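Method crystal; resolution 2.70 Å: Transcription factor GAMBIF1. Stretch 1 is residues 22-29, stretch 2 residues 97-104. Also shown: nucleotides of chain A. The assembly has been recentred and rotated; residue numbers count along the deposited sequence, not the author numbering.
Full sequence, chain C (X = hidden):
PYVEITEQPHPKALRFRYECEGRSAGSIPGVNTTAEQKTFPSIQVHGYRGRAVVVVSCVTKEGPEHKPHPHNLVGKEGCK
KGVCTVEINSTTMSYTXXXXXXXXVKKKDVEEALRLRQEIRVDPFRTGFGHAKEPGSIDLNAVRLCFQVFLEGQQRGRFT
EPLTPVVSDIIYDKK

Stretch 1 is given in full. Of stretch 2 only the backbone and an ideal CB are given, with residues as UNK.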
# COMPACT_ATOMS: atom_id res chain seq x y z
N GLY C 22 -1.43 -10.52 8.59
CA GLY C 22 -1.54 -11.10 9.92
C GLY C 22 -1.95 -12.56 10.00
O GLY C 22 -2.92 -12.91 10.67
N ARG C 23 -1.20 -13.43 9.32
CA ARG C 23 -1.47 -14.86 9.33
C ARG C 23 -0.25 -15.63 9.83
O ARG C 23 0.74 -15.03 10.25
CB ARG C 23 -1.79 -15.34 7.92
CG ARG C 23 -3.10 -14.85 7.35
CD ARG C 23 -3.37 -15.64 6.10
NE ARG C 23 -4.75 -15.54 5.66
CZ ARG C 23 -5.37 -16.50 4.99
NH1 ARG C 23 -4.74 -17.63 4.69
NH2 ARG C 23 -6.63 -16.33 4.63
N SER C 24 -0.30 -16.95 9.73
CA SER C 24 0.79 -17.81 10.19
C SER C 24 1.67 -18.13 8.99
O SER C 24 2.63 -18.91 9.09
CB SER C 24 0.25 -19.13 10.74
OG SER C 24 -1.08 -18.98 11.18
N ALA C 25 1.20 -17.62 7.84
CA ALA C 25 1.80 -17.77 6.51
C ALA C 25 1.67 -19.19 5.95
O ALA C 25 1.72 -19.39 4.72
CB ALA C 25 3.26 -17.32 6.49
N GLY C 26 1.37 -20.14 6.84
CA GLY C 26 1.19 -21.52 6.45
C GLY C 26 2.42 -22.38 6.57
O GLY C 26 3.27 -22.16 7.43
N SER C 27 2.48 -23.39 5.71
CA SER C 27 3.61 -24.30 5.65
C SER C 27 3.81 -24.72 4.20
O SER C 27 2.85 -24.92 3.45
CB SER C 27 3.36 -25.54 6.50
OG SER C 27 3.22 -25.18 7.86
N ILE C 28 5.08 -24.82 3.83
CA ILE C 28 5.50 -25.20 2.49
C ILE C 28 5.49 -26.71 2.36
O ILE C 28 6.27 -27.40 3.02
CB ILE C 28 6.94 -24.75 2.25
CG1 ILE C 28 7.01 -23.24 2.11
CG2 ILE C 28 7.54 -25.44 1.04
CD1 ILE C 28 8.40 -22.74 2.32
N PRO C 29 4.63 -27.25 1.49
CA PRO C 29 4.62 -28.71 1.34
C PRO C 29 5.89 -29.16 0.62
O PRO C 29 6.69 -28.34 0.16
CB PRO C 29 3.39 -28.95 0.47
CG PRO C 29 3.36 -27.74 -0.39
CD PRO C 29 3.62 -26.63 0.61
N UNK C 97 11.08 -29.83 7.90
CA UNK C 97 10.47 -28.54 8.16
C UNK C 97 8.99 -28.64 7.89
O UNK C 97 8.55 -28.53 6.75
CB UNK C 97 11.11 -27.44 7.31
N UNK C 98 8.21 -28.85 8.95
CA UNK C 98 6.78 -28.99 8.79
C UNK C 98 6.03 -27.67 8.97
O UNK C 98 4.85 -27.57 8.61
CB UNK C 98 6.25 -30.03 9.78
N UNK C 99 6.69 -26.67 9.55
CA UNK C 99 6.07 -25.35 9.71
C UNK C 99 7.10 -24.30 9.30
O UNK C 99 7.88 -23.82 10.12
CB UNK C 99 5.59 -25.12 11.15
N UNK C 100 7.18 -24.08 7.99
CA UNK C 100 8.09 -23.12 7.36
C UNK C 100 7.24 -22.33 6.36
O UNK C 100 6.74 -22.88 5.37
CB UNK C 100 9.28 -23.81 6.68
N UNK C 101 7.01 -21.06 6.67
CA UNK C 101 6.20 -20.22 5.80
C UNK C 101 7.00 -19.05 5.26
O UNK C 101 8.01 -18.64 5.85
CB UNK C 101 4.97 -19.71 6.55
N UNK C 102 6.51 -18.47 4.17
CA UNK C 102 7.21 -17.37 3.55
C UNK C 102 6.39 -16.11 3.62
O UNK C 102 5.25 -16.06 3.14
CB UNK C 102 7.56 -17.70 2.10
N UNK C 103 6.93 -15.13 4.33
CA UNK C 103 6.28 -13.84 4.49
C UNK C 103 7.01 -12.87 3.59
O UNK C 103 8.18 -12.53 3.81
CB UNK C 103 6.28 -13.37 5.95
N UNK C 104 6.32 -12.44 2.55
CA UNK C 104 6.91 -11.56 1.57
C UNK C 104 6.93 -10.10 1.94
O UNK C 104 5.91 -9.50 2.30
CB UNK C 104 6.17 -11.72 0.24
P DG A 3 -3.51 -23.04 3.77
OP1 DG A 3 -2.79 -24.31 3.45
OP2 DG A 3 -2.56 -21.91 4.01
O5' DG A 3 -4.56 -22.77 2.62
C5' DG A 3 -5.49 -23.76 2.28
C4' DG A 3 -6.37 -23.41 1.11
O4' DG A 3 -7.34 -22.38 1.45
C3' DG A 3 -5.82 -23.03 -0.23
O3' DG A 3 -6.59 -23.49 -1.34
C2' DG A 3 -5.90 -21.49 -0.09
C1' DG A 3 -7.28 -21.26 0.52
N9 DG A 3 -7.44 -20.08 1.38
C8 DG A 3 -6.54 -19.68 2.36
N7 DG A 3 -6.91 -18.54 3.04
C5 DG A 3 -8.16 -18.28 2.47
C6 DG A 3 -9.04 -17.25 2.84
O6 DG A 3 -9.04 -16.33 3.65
N1 DG A 3 -10.20 -17.28 2.08
C2 DG A 3 -10.46 -18.24 1.08
N2 DG A 3 -11.67 -17.91 0.63
N3 DG A 3 -9.63 -19.22 0.69
C4 DG A 3 -8.48 -19.19 1.45
P DT A 2 -4.50 -20.69 10.06
OP1 DT A 2 -3.54 -20.79 11.21
OP2 DT A 2 -4.24 -19.57 9.14
O5' DT A 2 -5.06 -22.12 9.66
C5' DT A 2 -4.80 -22.77 8.44
C4' DT A 2 -5.51 -22.53 7.18
O4' DT A 2 -6.73 -21.78 7.07
C3' DT A 2 -4.86 -22.27 5.87
O3' DT A 2 -4.53 -23.33 5.00
C2' DT A 2 -5.74 -21.24 5.14
C1' DT A 2 -7.10 -21.69 5.62
N1 DT A 2 -8.03 -20.51 5.69
C2 DT A 2 -9.12 -20.35 4.91
O2 DT A 2 -9.46 -21.14 3.99
N3 DT A 2 -9.85 -19.19 5.21
C4 DT A 2 -9.59 -18.27 6.17
O4 DT A 2 -10.18 -17.20 6.54
C5 DT A 2 -8.40 -18.58 6.90
C7 DT A 2 -8.05 -17.52 7.96
C6 DT A 2 -7.65 -19.62 6.67

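Position 97 starts the stretch with its CA-to-CB bond sideways to stretch 1, and an ideal CB there has no atom of stretch 1 within 5.5 Å. The contact therefore leaves the choice wide, and many side chains, polar or apolar, would do. The residue is Phe97, whose ring leads away from stretch 1; a water lies 3.0 Å from Phe97 O and 3.2 Å from Ile28 O, close enough to donate to either, and so sits between the two stretches.

At position 98 the bond points away, so stretch 1 again says little about the side chain. The backbone O, by contrast, lies 3.0 Å from Ser27 OG and is a possible acceptor for that hydroxyl. Polar or small residues would serve as well as others here; the deposited one is Asn98, whose side chain comes no nearer to stretch 1 than 6.0 Å (Asn98 CB to Ser27 OG).

Position 99 is more demanding. Its bond points away overall, yet the ideal CB is 4.1 Å from Ser27 OG and 5.3 Å from Gly26 O. A side chain that turns back would thus meet two oxygens, which favours a donor of short or medium reach: asparagine, glutamine, serine or threonine are all plausible. Asn99 fills the place with chi1 in t, which brings its amide back to stretch 1. Asn99 ND2 donates a hydrogen bond to Ser27 OG at 2.7 Å. Gly26 O also lies 3.1 Å from Asn99 ND2, but the angle is too poor for a hydrogen bond.

Position 100 works first through its backbone. Its carbonyl O accepts a hydrogen bond from Ile28 N at 3.0 Å, and Ser27 CA adds a CA-H...O contact to the same O at 3.4 Å. Any residue could supply that carbonyl. The CB points sideways, 4.6 Å from Ile28 CD1, so an aliphatic side chain such as valine, leucine or isoleucine would suit the apolar neighbour. Leu100 provides one, and Leu100 N donates a hydrogen bond to the same water, 3.0 Å away, that lies near Phe97 O.

Position 101 is the most restrictive. Its phi/psi of -118/160 would admit almost any residue, but its CB would point toward stretch 1, 2.9 Å from Ala25 CB, a clash, and a tight 3.1 Å from Gly26 O. Glycine alone avoids this collision, and Gly101 lets Ala25 CB approach to 4.2 Å from Gly101 CA. Here the CA atoms of the two stretches come nearest, Ser27 CA lying 4.8 Å from Gly101 CA.

At position 102 the bond points away, but Ile28 CD1 is 5.1 Å from the ideal CB. A branched or long aliphatic chain could reach it; valine, leucine or methionine would be reasonable. Ile102, with chi1 in m and chi2 in t, brings its CD1 within 3.4 Å of Ile28 CD1.

Position 103 points sideways, its CB 5.0 Å from Ala25 CB, with room for a long, flexible chain, polar or apolar. Gln103 extends until its NE2 is 4.3 Å from Arg23 O, near but not bonded.

Position 104 is out of reach, so stretch 1 does not select its residue, Cys104.

Stretch 2 97-104: FNNLGIQC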
# COMPACT_ATOMS: atom_id res chain seq x y z
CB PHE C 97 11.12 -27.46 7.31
CG PHE C 97 12.58 -27.31 7.58
CD1 PHE C 97 13.52 -28.08 6.90
CD2 PHE C 97 13.00 -26.45 8.58
CE1 PHE C 97 14.87 -28.00 7.23
CE2 PHE C 97 14.35 -26.36 8.91
CZ PHE C 97 15.28 -27.14 8.24
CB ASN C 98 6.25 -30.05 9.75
CG ASN C 98 6.71 -29.81 11.15
OD1 ASN C 98 6.04 -29.15 11.92
ND2 ASN C 98 7.93 -30.24 11.44
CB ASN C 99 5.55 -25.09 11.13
CG ASN C 99 4.46 -23.98 11.18
OD1 ASN C 99 4.24 -23.36 12.22
ND2 ASN C 99 3.76 -23.78 10.08
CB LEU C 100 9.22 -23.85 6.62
CG LEU C 100 10.59 -23.19 6.43
CD1 LEU C 100 11.22 -22.91 7.78
CD2 LEU C 100 11.46 -24.13 5.62
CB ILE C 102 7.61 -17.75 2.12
CG1 ILE C 102 8.48 -19.00 2.18
CG2 ILE C 102 8.39 -16.63 1.45
CD1 ILE C 102 8.70 -19.64 0.86
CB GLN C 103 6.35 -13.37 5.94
CG GLN C 103 5.32 -12.32 6.29
CD GLN C 103 5.03 -12.28 7.78
OE1 GLN C 103 5.71 -11.56 8.52
NE2 GLN C 103 4.04 -13.06 8.22
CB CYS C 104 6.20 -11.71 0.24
SG CYS C 104 4.46 -11.43 0.42
O HOH W 1 6.71 -26.26 6.01
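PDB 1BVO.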